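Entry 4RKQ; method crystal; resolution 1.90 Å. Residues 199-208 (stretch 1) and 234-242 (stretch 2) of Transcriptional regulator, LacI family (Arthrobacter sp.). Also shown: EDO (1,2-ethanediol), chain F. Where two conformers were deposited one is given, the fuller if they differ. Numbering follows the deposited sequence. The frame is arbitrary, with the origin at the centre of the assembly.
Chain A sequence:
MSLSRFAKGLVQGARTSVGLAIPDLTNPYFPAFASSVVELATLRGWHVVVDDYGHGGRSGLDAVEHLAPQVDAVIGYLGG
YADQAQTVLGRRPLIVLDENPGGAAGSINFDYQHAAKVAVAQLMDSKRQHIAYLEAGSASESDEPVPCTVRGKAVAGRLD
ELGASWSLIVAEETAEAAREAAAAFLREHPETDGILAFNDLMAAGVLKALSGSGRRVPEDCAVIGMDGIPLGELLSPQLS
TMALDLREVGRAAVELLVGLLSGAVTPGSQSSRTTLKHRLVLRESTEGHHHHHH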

# COMPACT_ATOMS: atom_id res chain seq x y z
N ASN A 199 8.59 -1.08 12.83
CA ASN A 199 7.67 -0.27 12.13
C ASN A 199 6.24 -0.77 12.29
O ASN A 199 6.00 -1.84 12.89
N ASP A 200 5.32 -0.00 11.71
CA ASP A 200 3.87 -0.33 11.74
C ASP A 200 3.47 -1.67 11.13
O ASP A 200 2.61 -2.35 11.66
N LEU A 201 4.07 -2.04 10.00
CA LEU A 201 3.77 -3.32 9.40
C LEU A 201 4.11 -4.47 10.37
O LEU A 201 3.30 -5.39 10.58
N MET A 202 5.29 -4.39 10.98
CA MET A 202 5.67 -5.40 11.99
C MET A 202 4.72 -5.30 13.21
O MET A 202 4.30 -6.29 13.75
N ALA A 203 4.35 -4.07 13.60
CA ALA A 203 3.42 -3.91 14.70
C ALA A 203 2.06 -4.56 14.46
O ALA A 203 1.48 -5.11 15.38
N ALA A 204 1.58 -4.54 13.23
CA ALA A 204 0.31 -5.20 12.92
C ALA A 204 0.43 -6.68 13.20
O ALA A 204 -0.51 -7.31 13.66
N GLY A 205 1.60 -7.25 12.94
CA GLY A 205 1.82 -8.64 13.25
C GLY A 205 1.86 -8.91 14.77
O GLY A 205 1.38 -9.95 15.25
N VAL A 206 2.44 -7.98 15.50
CA VAL A 206 2.54 -8.07 16.94
C VAL A 206 1.15 -8.05 17.56
O VAL A 206 0.85 -8.87 18.45
N LEU A 207 0.27 -7.18 17.08
CA LEU A 207 -1.10 -7.16 17.57
C LEU A 207 -1.80 -8.47 17.41
O LEU A 207 -2.50 -8.89 18.33
N LYS A 208 -1.59 -9.14 16.26
CA LYS A 208 -2.18 -10.45 15.99
C LYS A 208 -1.63 -11.54 16.93
O LYS A 208 -2.35 -12.42 17.38
N LEU A 234 -7.03 1.50 10.80
CA LEU A 234 -7.98 0.43 10.45
C LEU A 234 -7.83 -0.82 11.31
O LEU A 234 -8.74 -1.63 11.39
N LEU A 235 -6.66 -1.01 11.90
CA LEU A 235 -6.44 -2.08 12.86
C LEU A 235 -7.33 -1.93 14.09
O LEU A 235 -7.81 -0.84 14.39
N SER A 236 -7.57 -3.05 14.76
CA SER A 236 -8.25 -3.05 16.05
C SER A 236 -7.41 -3.84 17.05
O SER A 236 -7.22 -5.04 16.86
N PRO A 237 -6.88 -3.18 18.09
CA PRO A 237 -7.00 -1.73 18.35
C PRO A 237 -6.22 -0.91 17.35
O PRO A 237 -5.26 -1.43 16.75
N GLN A 238 -6.63 0.34 17.17
CA GLN A 238 -5.90 1.24 16.32
C GLN A 238 -4.52 1.49 16.92
O GLN A 238 -4.36 1.63 18.14
N LEU A 239 -3.54 1.57 16.05
CA LEU A 239 -2.15 1.41 16.41
C LEU A 239 -1.52 2.72 16.77
O LEU A 239 -1.54 3.67 15.98
N SER A 240 -0.98 2.78 17.99
CA SER A 240 -0.27 3.98 18.44
C SER A 240 1.08 3.92 17.76
O SER A 240 1.64 2.84 17.59
N THR A 241 1.60 5.06 17.36
CA THR A 241 2.79 5.01 16.54
C THR A 241 3.64 6.27 16.59
O THR A 241 3.15 7.36 16.84
N MET A 242 4.94 6.10 16.36
CA MET A 242 5.81 7.23 16.12
C MET A 242 5.72 7.55 14.60
O MET A 242 6.14 6.76 13.73

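Packing of the helix of residues 200-208 against the segment 234-242 of the same chain, a loop that leads into a strand. The two stretches bury 357 Å² between them, counting both sides, and three residues carry most of the contact: Leu 207 (82 Å²), Leu 239 (74 Å²) and Asp 200 (55 Å²). The backbones stay well apart, with the CA atoms of Asp 200 and Thr 241 separated by 7.3 Å and those of Leu 207 and Pro 237 by 8.1 Å, so side chains fill the space between.

Leu 207 points its CA-to-CB bond toward the loop and adopts the mt rotamer (chi1 -66°, chi2 174°). Its forked end meets two residues: CD1 of Leu 207 lies 4.0 Å from CD1 of Leu 235 and 3.7 Å from the carbonyl O of Pro 237, while CD2 of Leu 207 approaches CG of Pro 237 at 4.1 Å. The peptide bond before Pro 237 is cis; the CA-to-CB bond of Pro 237 runs sideways, and its ring, in the C-gamma endo pucker, meets Leu 207 through CG. Leu 235, also mt and directed toward the helix, reaches one turn back as well, its CD1 resting 3.9 Å from CB of Ala 204. The side chain of Ala 204 is a single methyl group, its CA-to-CB bond set sideways to the loop, and CD1 of Leu 235 packs against it.

Leu 239 extends toward the helix in the tp rotamer (chi1 173°, chi2 63°). Its CD2 packs 3.7 Å from CB of Ala 203, whose short side chain points toward the loop, and the same CD2 lies 3.6 Å from OD1 of Asp 200. This aliphatic carbon therefore lies beside the one polar link between the stretches.

That link starts from Asp 200, at the first turn of the helix. Its CA-to-CB bond runs sideways, but with chi1 at -70° (m) the carboxylate comes nearer to the other stretch. Thr 241, pointing toward the helix from the strand with chi1 at -175° (t), donates through OG1 to OD1 of Asp 200, a hydrogen bond of 2.8 Å. The second carboxylate oxygen, OD2, is hydrogen-bonded elsewhere in the structure. All the residues in this part of the contact are buried, so the bond gives the carboxylate a polar partner within otherwise largely apolar packing.

Ser 236, Gln 238 and Ser 240 direct their side chains away from the helix, alternating with the inward-pointing Leu 235, Leu 239 and Thr 241 and with the sideways Pro 237. On the helix, Leu 201 likewise points away.

Asn 199 also faces away, and serves the helix itself: at the N-cap, with chi1 at 61° (p), its OD1 accepts from N of Met 202 at 3.0 Å, satisfying an amide that has no preceding turn to bond to. ND2 of Asn 199 donates to O1 of a 1,2-ethanediol, probably from the crystallisation liquor, at 3.0 Å.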

# COMPACT_ATOMS: atom_id res chain seq x y z
CB ASN A 199 8.05 -0.18 10.62
CG ASN A 199 8.05 -1.52 9.91
OD1 ASN A 199 7.53 -2.51 10.40
ND2 ASN A 199 8.65 -1.54 8.73
CB ASP A 200 3.03 0.76 11.08
CG ASP A 200 2.98 2.07 11.88
OD1 ASP A 200 3.47 2.10 13.01
OD2 ASP A 200 2.41 3.07 11.34
CB LEU A 201 4.58 -3.49 8.12
CG LEU A 201 4.38 -4.81 7.42
CD1 LEU A 201 2.94 -4.97 7.04
CD2 LEU A 201 5.32 -4.95 6.22
CB MET A 202 7.16 -5.29 12.37
CG MET A 202 8.14 -5.66 11.22
SD MET A 202 9.88 -5.64 11.68
CE MET A 202 10.00 -7.28 12.36
CB ALA A 203 3.24 -2.45 15.09
CB ALA A 204 -0.07 -4.96 11.47
CB VAL A 206 3.43 -6.95 17.54
CG1 VAL A 206 3.40 -6.96 19.07
CG2 VAL A 206 4.88 -7.16 17.09
CB LEU A 207 -1.94 -6.07 16.91
CG LEU A 207 -1.54 -4.63 17.23
CD1 LEU A 207 -2.40 -3.72 16.38
CD2 LEU A 207 -1.72 -4.29 18.70
CB LYS A 208 -1.93 -10.85 14.51
CG LYS A 208 -3.05 -11.62 13.84
CD LYS A 208 -3.86 -10.75 12.88
CE LYS A 208 -4.82 -9.79 13.58
NZ LYS A 208 -6.26 -10.09 13.37
CB LEU A 234 -7.81 0.04 8.98
CG LEU A 234 -7.97 1.26 8.03
CD1 LEU A 234 -7.83 0.84 6.59
CD2 LEU A 234 -9.29 1.97 8.24
CB LEU A 235 -4.99 -2.11 13.31
CG LEU A 235 -3.96 -2.29 12.19
CD1 LEU A 235 -2.55 -2.17 12.71
CD2 LEU A 235 -4.12 -3.61 11.49
CB SER A 236 -9.64 -3.67 15.92
OG SER A 236 -10.41 -3.38 17.06
CB PRO A 237 -6.36 -1.57 19.72
CG PRO A 237 -5.35 -2.67 19.78
CD PRO A 237 -5.92 -3.83 18.99
CB GLN A 238 -6.66 2.53 16.15
CG GLN A 238 -7.99 2.38 15.44
CD GLN A 238 -8.65 3.73 15.25
OE1 GLN A 238 -9.86 3.88 15.36
NE2 GLN A 238 -7.85 4.72 14.99
CB LEU A 239 -1.36 0.76 15.27
CG LEU A 239 0.16 0.65 15.41
CD1 LEU A 239 0.54 -0.22 16.57
CD2 LEU A 239 0.76 0.09 14.13
CB SER A 240 -0.09 4.00 19.97
OG SER A 240 -1.35 4.19 20.60
CB THR A 241 2.39 4.72 15.07
OG1 THR A 241 3.56 4.57 14.28
CG2 THR A 241 1.54 5.84 14.47
CB MET A 242 7.24 6.95 16.55
CG MET A 242 7.45 6.64 18.04
SD MET A 242 7.00 8.05 19.04
CE MET A 242 7.92 9.38 18.27
C1 EDO F . 10.08 1.41 6.66
O1 EDO F . 8.77 1.02 7.11
C2 EDO F . 10.32 2.89 6.90
O2 EDO F . 10.34 3.04 8.32